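Local structure of cortical-lytic enzyme (Bacillus cereus, 4S3J) at residues S19-T24 with L46-K51; F199-L204 with K238-S243; G244-T249 with I275-V280. The protein hydrolyses partially degraded spore cortex peptidoglycan during germination, acting as an N-acetylglucosaminidase that recognises muramic acid delta-lactam residues. One frame throughout, in Å; residues are numbered along the deposited sequence.

Contact 1: residues S19-T24 with L46-K51; sequences SKYGST and LIVNTK
Y21, which follows K20 on the segment of helix 14-21, packs CB and the near side of its ring (CG, CD1, CD2) on V48 and T50, and this is the dense part of the contact. Its CG lies anti to the carbonyl carbon (chi1 -66°), which lays the ring alongside T50, both side chains pointing the same way. The CG2 methyl of T50 reaches Y21 CD1 at 3.6 Å, approaching the ring obliquely. V48 crosses the Y21 side chain at about a right angle, its CG1 oblique to the ring, 4.1 Å from Y21 CD2. K20 CG lies over the centre of one ring face. T50 OG1 is turned between its backbone N and carbonyl carbon and is hydrogen-bonded to Q4. Helix against a two-stranded antiparallel sheet (3-7 with 45-49) is the packing of the first LysM domain, a βααβ unit, and Y21 also touches V6 of the partner strand. Beyond the ring the packing loosens and water takes over, for no direct hydrogen bond joins the segments. G22 has positive phi (70°). One water donates to both Y21 O and N49 O, 2.8 Å from each, bridging carbonyls that stand 4.0 Å apart, Y21 O to N49 O. A second links S23 OG to the backbone N of N49, accepting from the latter. N49 forms an Asx turn: N49 OD1 accepts from K51 N at 2.9 Å, nearly along the C=O axis. At the exposed side the K51 chain folds back, and K51 NZ stops 4.4 Å from G22 O, too far for a hydrogen bond.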
loop_
_atom_site.group_PDB
_atom_site.type_symbol
_atom_site.label_atom_id
_atom_site.label_comp_id
_atom_site.label_asym_id
_atom_site.label_seq_id
_atom_site.Cartn_x
_atom_site.Cartn_y
_atom_site.Cartn_z
ATOM N N SER A 19 -12.992 15.630 -24.855
ATOM C CA SER A 19 -13.752 15.695 -26.112
ATOM C C SER A 19 -13.904 14.289 -26.683
ATOM O O SER A 19 -14.989 13.892 -27.123
ATOM C CB SER A 19 -13.075 16.630 -27.126
ATOM O OG SER A 19 -13.769 16.591 -28.375
ATOM N N LYS A 20 -12.831 13.511 -26.617
ATOM C CA LYS A 20 -12.827 12.157 -27.169
ATOM C C LYS A 20 -13.819 11.255 -26.452
ATOM O O LYS A 20 -14.532 10.478 -27.086
ATOM C CB LYS A 20 -11.427 11.542 -27.064
ATOM C CG LYS A 20 -11.318 10.161 -27.663
ATOM C CD LYS A 20 -9.882 9.668 -27.648
ATOM C CE LYS A 20 -9.788 8.222 -28.078
ATOM N NZ LYS A 20 -8.376 7.776 -28.102
ATOM N N TYR A 21 -13.843 11.343 -25.130
ATOM C CA TYR A 21 -14.650 10.429 -24.331
ATOM C C TYR A 21 -15.972 11.057 -23.843
ATOM O O TYR A 21 -16.738 10.429 -23.101
ATOM C CB TYR A 21 -13.840 9.905 -23.152
ATOM C CG TYR A 21 -12.682 9.034 -23.606
ATOM C CD1 TYR A 21 -12.914 7.764 -24.123
ATOM C CD2 TYR A 21 -11.357 9.454 -23.482
ATOM C CE1 TYR A 21 -11.880 6.959 -24.550
ATOM C CE2 TYR A 21 -10.307 8.633 -23.903
ATOM C CZ TYR A 21 -10.576 7.390 -24.427
ATOM O OH TYR A 21 -9.543 6.589 -24.851
ATOM N N GLY A 22 -16.241 12.292 -24.249
ATOM C CA GLY A 22 -17.492 12.957 -23.894
ATOM C C GLY A 22 -17.621 13.342 -22.428
ATOM O O GLY A 22 -18.725 13.425 -21.891
ATOM N N SER A 23 -16.477 13.600 -21.797
ATOM C CA SER A 23 -16.378 14.016 -20.400
ATOM C C SER A 23 -16.144 15.517 -20.297
ATOM O O SER A 23 -16.456 16.259 -21.240
ATOM C CB SER A 23 -15.242 13.249 -19.708
ATOM O OG SER A 23 -15.274 13.439 -18.297
ATOM N N THR A 24 -15.750 15.992 -19.114
ATOM C CA THR A 24 -15.354 17.380 -18.976
ATOM C C THR A 24 -13.882 17.470 -18.579
ATOM O O THR A 24 -13.368 16.615 -17.866
ATOM C CB THR A 24 -16.191 18.117 -17.906
ATOM O OG1 THR A 24 -15.829 17.686 -16.596
ATOM C CG2 THR A 24 -17.680 17.902 -18.127
ATOM N N LEU A 46 -4.187 7.874 -16.414
ATOM C CA LEU A 46 -5.260 8.697 -15.889
ATOM C C LEU A 46 -6.481 7.822 -15.645
ATOM O O LEU A 46 -6.648 6.771 -16.301
ATOM C CB LEU A 46 -5.658 9.818 -16.852
ATOM C CG LEU A 46 -4.548 10.807 -17.215
ATOM C CD1 LEU A 46 -5.059 11.756 -18.287
ATOM C CD2 LEU A 46 -4.017 11.553 -16.015
ATOM N N ILE A 47 -7.345 8.256 -14.731
ATOM C CA ILE A 47 -8.673 7.676 -14.676
ATOM C C ILE A 47 -9.644 8.658 -15.369
ATOM O O ILE A 47 -9.560 9.905 -15.203
ATOM C CB ILE A 47 -9.073 7.322 -13.222
ATOM C CG1 ILE A 47 -8.941 8.502 -12.267
ATOM C CG2 ILE A 47 -8.189 6.174 -12.735
ATOM C CD1 ILE A 47 -9.496 8.190 -10.865
ATOM N N VAL A 48 -10.515 8.085 -16.210
ATOM C CA VAL A 48 -11.455 8.834 -17.057
ATOM C C VAL A 48 -12.827 8.169 -17.066
ATOM O O VAL A 48 -12.923 6.949 -17.078
ATOM C CB VAL A 48 -10.950 8.926 -18.517
ATOM C CG1 VAL A 48 -11.972 9.630 -19.437
ATOM C CG2 VAL A 48 -9.606 9.638 -18.580
ATOM N N ASN A 49 -13.875 8.983 -17.062
ATOM C CA ASN A 49 -15.253 8.505 -17.288
ATOM C C ASN A 49 -15.494 8.222 -18.743
ATOM O O ASN A 49 -15.530 9.152 -19.553
ATOM C CB ASN A 49 -16.244 9.551 -16.795
ATOM C CG ASN A 49 -17.656 9.027 -16.728
ATOM O OD1 ASN A 49 -18.087 8.286 -17.595
ATOM N ND2 ASN A 49 -18.385 9.416 -15.691
ATOM N N THR A 50 -15.665 6.942 -19.082
ATOM C CA THR A 50 -15.925 6.514 -20.466
ATOM C C THR A 50 -17.318 5.919 -20.594
ATOM O O THR A 50 -17.554 5.101 -21.486
ATOM C CB THR A 50 -14.877 5.490 -20.926
ATOM O OG1 THR A 50 -14.859 4.383 -20.008
ATOM C CG2 THR A 50 -13.481 6.132 -20.931
ATOM N N LYS A 51 -18.219 6.380 -19.717
ATOM C CA LYS A 51 -19.625 5.960 -19.638
ATOM C C LYS A 51 -19.864 4.596 -19.003
ATOM O O LYS A 51 -18.997 3.720 -18.963
ATOM C CB LYS A 51 -20.274 5.960 -21.023
ATOM C CG LYS A 51 -20.205 7.301 -21.736
ATOM C CD LYS A 51 -20.947 8.361 -20.936
ATOM C CE LYS A 51 -21.155 9.634 -21.724
ATOM N NZ LYS A 51 -21.954 10.620 -20.944
HETATM O O HOH W 1 -17.769 10.473 -20.505
HETATM O O HOH W 2 -13.513 11.784 -16.952
#

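Contact 2: residues F199-L204 with K238-S243; sequences FITNIL and KIRLPS
R240 lays its guanidinium flat against I200 and turns its edge to T201, so that one group packs by its face and bonds in its plane. The contact joins two outer helices of the glycosyl hydrolase family 18 TIM barrel, 193-210 and 227-240, where the second ends and the chain turns inward to its next strand. The R240 chain starts with CG anti to the carbonyl carbon, runs extended through chi2 and bends at chi3 (63°), which brings the flat head across helix 193-210. CG2 of I200, itself anti to its backbone N, sits over one face of the guanidinium, offset toward its rim and 3.6 Å from R240 NH1. At the edge, R240 NH2 donates to T201 OG1 at 3.0 Å, with an N-H...O angle of 158° and the oxygen only 7° out of the guanidinium plane. T201 OG1 is also hydrogen-bonded to N197 O one turn back in its own helix, so the hydroxyl that receives the arginine is held from two sides. Bond and methyl together limit the rotation of the guanidinium. One turn on, L204 crosses R240 at about a right angle, its CD1 lying obliquely to the guanidinium, 4.2 Å from R240 NH2. Its other methyl points to the residues following the helix. L241, the first of these to leave helical geometry, crosses L204 obliquely and also packs on I215 of strand 214-218. P242 adds a looser touch, its CD 4.3 Å from L204 CD2. The tightest carbon pair is methyl to methyl: L204 CD2 and L241 CD2 are 3.4 Å apart.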
loop_
_atom_site.group_PDB
_atom_site.type_symbol
_atom_site.label_atom_id
_atom_site.label_comp_id
_atom_site.label_asym_id
_atom_site.label_seq_id
_atom_site.Cartn_x
_atom_site.Cartn_y
_atom_site.Cartn_z
ATOM N N PHE A 199 4.380 -3.903 30.950
ATOM C CA PHE A 199 4.285 -3.476 29.550
ATOM C C PHE A 199 2.882 -3.705 29.008
ATOM O O PHE A 199 2.269 -2.787 28.434
ATOM C CB PHE A 199 5.342 -4.236 28.726
ATOM C CG PHE A 199 5.502 -3.766 27.290
ATOM C CD1 PHE A 199 5.704 -2.425 26.993
ATOM C CD2 PHE A 199 5.529 -4.683 26.265
ATOM C CE1 PHE A 199 5.884 -2.004 25.687
ATOM C CE2 PHE A 199 5.711 -4.269 24.947
ATOM C CZ PHE A 199 5.906 -2.921 24.673
ATOM N N ILE A 200 2.367 -4.917 29.174
ATOM C CA ILE A 200 1.043 -5.238 28.642
ATOM C C ILE A 200 -0.016 -4.389 29.346
ATOM O O ILE A 200 -0.946 -3.901 28.724
ATOM C CB ILE A 200 0.720 -6.743 28.791
ATOM C CG1 ILE A 200 1.695 -7.558 27.945
ATOM C CG2 ILE A 200 -0.717 -7.034 28.379
ATOM C CD1 ILE A 200 1.595 -9.041 28.124
ATOM N N THR A 201 0.136 -4.198 30.651
ATOM C CA THR A 201 -0.779 -3.337 31.387
ATOM C C THR A 201 -0.789 -1.921 30.814
ATOM O O THR A 201 -1.858 -1.345 30.598
ATOM C CB THR A 201 -0.402 -3.298 32.887
ATOM O OG1 THR A 201 -0.635 -4.592 33.453
ATOM C CG2 THR A 201 -1.236 -2.289 33.642
ATOM N N ASN A 202 0.389 -1.371 30.534
ATOM C CA ASN A 202 0.484 -0.008 30.001
ATOM C C ASN A 202 -0.079 0.107 28.587
ATOM O O ASN A 202 -0.667 1.131 28.221
ATOM C CB ASN A 202 1.935 0.488 30.005
ATOM C CG ASN A 202 2.415 0.857 31.391
ATOM O OD1 ASN A 202 1.635 1.324 32.223
ATOM N ND2 ASN A 202 3.701 0.642 31.652
ATOM N N ILE A 203 0.134 -0.938 27.794
ATOM C CA ILE A 203 -0.412 -1.007 26.434
ATOM C C ILE A 203 -1.938 -0.953 26.464
ATOM O O ILE A 203 -2.553 -0.229 25.678
ATOM C CB ILE A 203 0.057 -2.289 25.718
ATOM C CG1 ILE A 203 1.552 -2.180 25.404
ATOM C CG2 ILE A 203 -0.748 -2.540 24.430
ATOM C CD1 ILE A 203 2.187 -3.499 25.024
ATOM N N LEU A 204 -2.554 -1.726 27.352
ATOM C CA LEU A 204 -4.011 -1.751 27.432
ATOM C C LEU A 204 -4.570 -0.405 27.892
ATOM O O LEU A 204 -5.588 0.054 27.364
ATOM C CB LEU A 204 -4.482 -2.844 28.380
ATOM C CG LEU A 204 -4.115 -4.275 28.006
ATOM C CD1 LEU A 204 -4.488 -5.237 29.132
ATOM C CD2 LEU A 204 -4.785 -4.673 26.734
ATOM N N LYS A 238 -2.761 -11.446 23.507
ATOM C CA LYS A 238 -4.032 -11.887 22.921
ATOM C C LYS A 238 -4.998 -12.337 24.010
ATOM O O LYS A 238 -6.180 -11.979 23.998
ATOM C CB LYS A 238 -3.800 -13.024 21.926
ATOM C CG LYS A 238 -5.083 -13.534 21.276
ATOM C CD LYS A 238 -5.764 -12.470 20.476
ATOM C CE LYS A 238 -6.995 -13.017 19.805
ATOM N NZ LYS A 238 -7.812 -11.899 19.291
ATOM N N ILE A 239 -4.495 -13.103 24.964
ATOM C CA ILE A 239 -5.378 -13.614 25.998
ATOM C C ILE A 239 -5.922 -12.480 26.862
ATOM O O ILE A 239 -7.063 -12.544 27.285
ATOM C CB ILE A 239 -4.653 -14.652 26.885
ATOM C CG1 ILE A 239 -4.348 -15.918 26.075
ATOM C CG2 ILE A 239 -5.484 -15.000 28.118
ATOM C CD1 ILE A 239 -3.298 -16.825 26.723
ATOM N N ARG A 240 -5.157 -11.402 27.041
ATOM C CA ARG A 240 -5.608 -10.323 27.915
ATOM C C ARG A 240 -6.351 -9.190 27.240
ATOM O O ARG A 240 -6.879 -8.326 27.934
ATOM C CB ARG A 240 -4.409 -9.708 28.653
ATOM C CG ARG A 240 -3.846 -10.592 29.761
ATOM C CD ARG A 240 -2.594 -9.993 30.402
ATOM N NE ARG A 240 -2.858 -8.719 31.071
ATOM C CZ ARG A 240 -1.928 -7.987 31.685
ATOM N NH1 ARG A 240 -0.669 -8.411 31.738
ATOM N NH2 ARG A 240 -2.256 -6.833 32.257
ATOM N N LEU A 241 -6.448 -9.194 25.912
ATOM C CA LEU A 241 -7.190 -8.126 25.240
ATOM C C LEU A 241 -8.681 -8.337 25.461
ATOM O O LEU A 241 -9.188 -9.408 25.161
ATOM C CB LEU A 241 -6.892 -8.072 23.739
ATOM C CG LEU A 241 -5.492 -7.648 23.308
ATOM C CD1 LEU A 241 -5.340 -7.805 21.814
ATOM C CD2 LEU A 241 -5.255 -6.224 23.703
ATOM N N PRO A 242 -9.392 -7.307 25.947
ATOM C CA PRO A 242 -10.847 -7.397 26.118
ATOM C C PRO A 242 -11.645 -7.469 24.812
ATOM O O PRO A 242 -11.123 -7.256 23.704
ATOM C CB PRO A 242 -11.197 -6.124 26.897
ATOM C CG PRO A 242 -10.060 -5.216 26.700
ATOM C CD PRO A 242 -8.857 -6.060 26.516
ATOM N N SER A 243 -12.921 -7.807 24.959
ATOM C CA SER A 243 -13.832 -7.861 23.831
ATOM C C SER A 243 -13.839 -6.531 23.083
ATOM O O SER A 243 -13.824 -5.449 23.675
ATOM C CB SER A 243 -15.247 -8.226 24.297
ATOM O OG SER A 243 -15.784 -7.224 25.141
#

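Contact 3: residues G244-T249 with I275-V280; sequences GYTLST and IVDFVV
Strands 246-251 and 278-281 run parallel in register S248-F278 and T249-V279, their local axes 4.9 Å apart at 29°. They are neighbouring strands of the family 18 TIM barrel. V280 N donates to T249 O at 2.8 Å, nearly straight, whereas the bond from T249 N to F278 O is weak. Just before strand 278-281, D277 grips L247 by two bonds, one of them from its backbone N to L247 O. D277 CG stands anti to the carbonyl carbon (chi1 -69°), carrying the carboxylate across T246 at about a right angle, D277 OD2 3.3 Å from T246 CB. On the face shared by S248 and F278, F278 CG sits between its backbone N and carbonyl carbon (chi1 66°), which brings the ring face under S248 CB. S248 CB makes a CH-pi contact 3.5 Å from the F278 ring centroid, while S248 OG is hydrogen-bonded to D214 and H216. On the other face T249 and V279 lie side by side, and T249 OG1 bonds to Q272. V276 CG1 meets T249 CG2 and L247 CG; L247 and T249 also touch helix 227-240, at K238 and L234 respectively. In the second bond of the D277 grip, L247 N donates to D277 OD2 at 2.9 Å, on the anti lone pair, the one away from OD1.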
loop_
_atom_site.group_PDB
_atom_site.type_symbol
_atom_site.label_atom_id
_atom_site.label_comp_id
_atom_site.label_asym_id
_atom_site.label_seq_id
_atom_site.Cartn_x
_atom_site.Cartn_y
_atom_site.Cartn_z
ATOM N N GLY A 244 -13.812 -6.632 21.763
ATOM C CA GLY A 244 -13.849 -5.473 20.900
ATOM C C GLY A 244 -12.464 -5.045 20.474
ATOM O O GLY A 244 -12.330 -4.207 19.585
ATOM N N TYR A 245 -11.433 -5.605 21.100
ATOM C CA TYR A 245 -10.066 -5.289 20.693
ATOM C C TYR A 245 -9.503 -6.434 19.864
ATOM O O TYR A 245 -9.885 -7.593 20.050
ATOM C CB TYR A 245 -9.135 -5.036 21.891
ATOM C CG TYR A 245 -9.421 -3.765 22.661
ATOM C CD1 TYR A 245 -10.567 -3.646 23.440
ATOM C CD2 TYR A 245 -8.574 -2.661 22.572
ATOM C CE1 TYR A 245 -10.835 -2.491 24.150
ATOM C CE2 TYR A 245 -8.837 -1.502 23.279
ATOM C CZ TYR A 245 -9.973 -1.419 24.060
ATOM O OH TYR A 245 -10.243 -0.263 24.752
ATOM N N THR A 246 -8.564 -6.101 18.985
ATOM C CA THR A 246 -7.860 -7.072 18.154
ATOM C C THR A 246 -6.344 -6.882 18.241
ATOM O O THR A 246 -5.857 -5.847 18.709
ATOM C CB THR A 246 -8.271 -6.964 16.684
ATOM O OG1 THR A 246 -8.056 -5.624 16.220
ATOM C CG2 THR A 246 -9.722 -7.334 16.531
ATOM N N LEU A 247 -5.618 -7.879 17.746
ATOM C CA LEU A 247 -4.164 -7.900 17.773
ATOM C C LEU A 247 -3.604 -8.110 16.367
ATOM O O LEU A 247 -4.099 -8.952 15.619
ATOM C CB LEU A 247 -3.694 -9.021 18.697
ATOM C CG LEU A 247 -2.217 -9.380 18.746
ATOM C CD1 LEU A 247 -1.397 -8.191 19.291
ATOM C CD2 LEU A 247 -2.000 -10.639 19.631
ATOM N N SER A 248 -2.577 -7.342 16.003
ATOM C CA SER A 248 -1.940 -7.519 14.712
ATOM C C SER A 248 -0.435 -7.352 14.812
ATOM O O SER A 248 0.074 -6.825 15.807
ATOM C CB SER A 248 -2.522 -6.532 13.682
ATOM O OG SER A 248 -2.328 -5.184 14.086
ATOM N N THR A 249 0.266 -7.835 13.791
ATOM C CA THR A 249 1.722 -7.741 13.722
ATOM C C THR A 249 2.233 -7.440 12.319
ATOM O O THR A 249 1.550 -7.729 11.311
ATOM C CB THR A 249 2.390 -9.044 14.152
ATOM O OG1 THR A 249 1.884 -10.100 13.333
ATOM C CG2 THR A 249 2.142 -9.334 15.648
ATOM N N ILE A 275 -2.253 -16.923 16.285
ATOM C CA ILE A 275 -2.531 -16.053 17.418
ATOM C C ILE A 275 -3.267 -14.766 17.046
ATOM O O ILE A 275 -4.225 -14.376 17.703
ATOM C CB ILE A 275 -1.227 -15.673 18.139
ATOM C CG1 ILE A 275 -0.479 -16.929 18.600
ATOM C CG2 ILE A 275 -1.515 -14.763 19.333
ATOM C CD1 ILE A 275 0.967 -16.693 18.966
ATOM N N VAL A 276 -2.772 -14.063 16.038
ATOM C CA VAL A 276 -3.245 -12.704 15.774
ATOM C C VAL A 276 -4.512 -12.629 14.900
ATOM O O VAL A 276 -4.921 -13.605 14.267
ATOM C CB VAL A 276 -2.129 -11.863 15.101
ATOM C CG1 VAL A 276 -0.827 -11.927 15.898
ATOM C CG2 VAL A 276 -1.908 -12.319 13.666
ATOM N N ASP A 277 -5.147 -11.461 14.890
ATOM C CA ASP A 277 -6.312 -11.222 14.042
ATOM C C ASP A 277 -5.914 -10.942 12.600
ATOM O O ASP A 277 -6.591 -11.396 11.678
ATOM C CB ASP A 277 -7.138 -10.071 14.612
ATOM C CG ASP A 277 -7.812 -10.442 15.921
ATOM O OD1 ASP A 277 -8.851 -11.131 15.858
ATOM O OD2 ASP A 277 -7.285 -10.100 17.003
ATOM N N PHE A 278 -4.834 -10.197 12.401
ATOM C CA PHE A 278 -4.281 -10.032 11.065
ATOM C C PHE A 278 -2.810 -9.668 11.110
ATOM O O PHE A 278 -2.282 -9.279 12.161
ATOM C CB PHE A 278 -5.074 -8.995 10.267
ATOM C CG PHE A 278 -4.985 -7.576 10.782
ATOM C CD1 PHE A 278 -3.952 -6.732 10.382
ATOM C CD2 PHE A 278 -5.971 -7.065 11.599
ATOM C CE1 PHE A 278 -3.896 -5.402 10.825
ATOM C CE2 PHE A 278 -5.934 -5.755 12.034
ATOM C CZ PHE A 278 -4.892 -4.920 11.650
ATOM N N VAL A 279 -2.148 -9.878 9.978
ATOM C CA VAL A 279 -0.748 -9.503 9.783
ATOM C C VAL A 279 -0.642 -8.521 8.630
ATOM O O VAL A 279 -1.452 -8.542 7.699
ATOM C CB VAL A 279 0.166 -10.716 9.479
ATOM C CG1 VAL A 279 0.172 -11.710 10.650
ATOM C CG2 VAL A 279 -0.254 -11.423 8.199
ATOM N N VAL A 280 0.363 -7.660 8.735
ATOM C CA VAL A 280 0.771 -6.765 7.652
ATOM C C VAL A 280 2.125 -7.248 7.138
ATOM O O VAL A 280 3.121 -7.191 7.857
ATOM C CB VAL A 280 0.857 -5.291 8.111
ATOM C CG1 VAL A 280 1.433 -4.424 7.012
ATOM C CG2 VAL A 280 -0.513 -4.772 8.504
#

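Contacts 2 and 3 are consecutive pieces of the same barrel, with centres 12 Å apart: the chain leaves helix 227-240 through contact 2 and enters strand 246-251 in contact 3. They touch through a salt bridge, K238 NZ to D277 OD2 at 3.0 Å, so D277 OD2 has a second partner, a lysine of the preceding helix. L241 CD1 packs 3.7 Å from L247 CB. Contact 3 lies nearer the catalytic centre, the V280 side chain being about 9 Å from that of E220, the probable proton donor. Contact 1, in a LysM domain across the chain's centre, is about 24 Å from contact 3 at the nearest atoms.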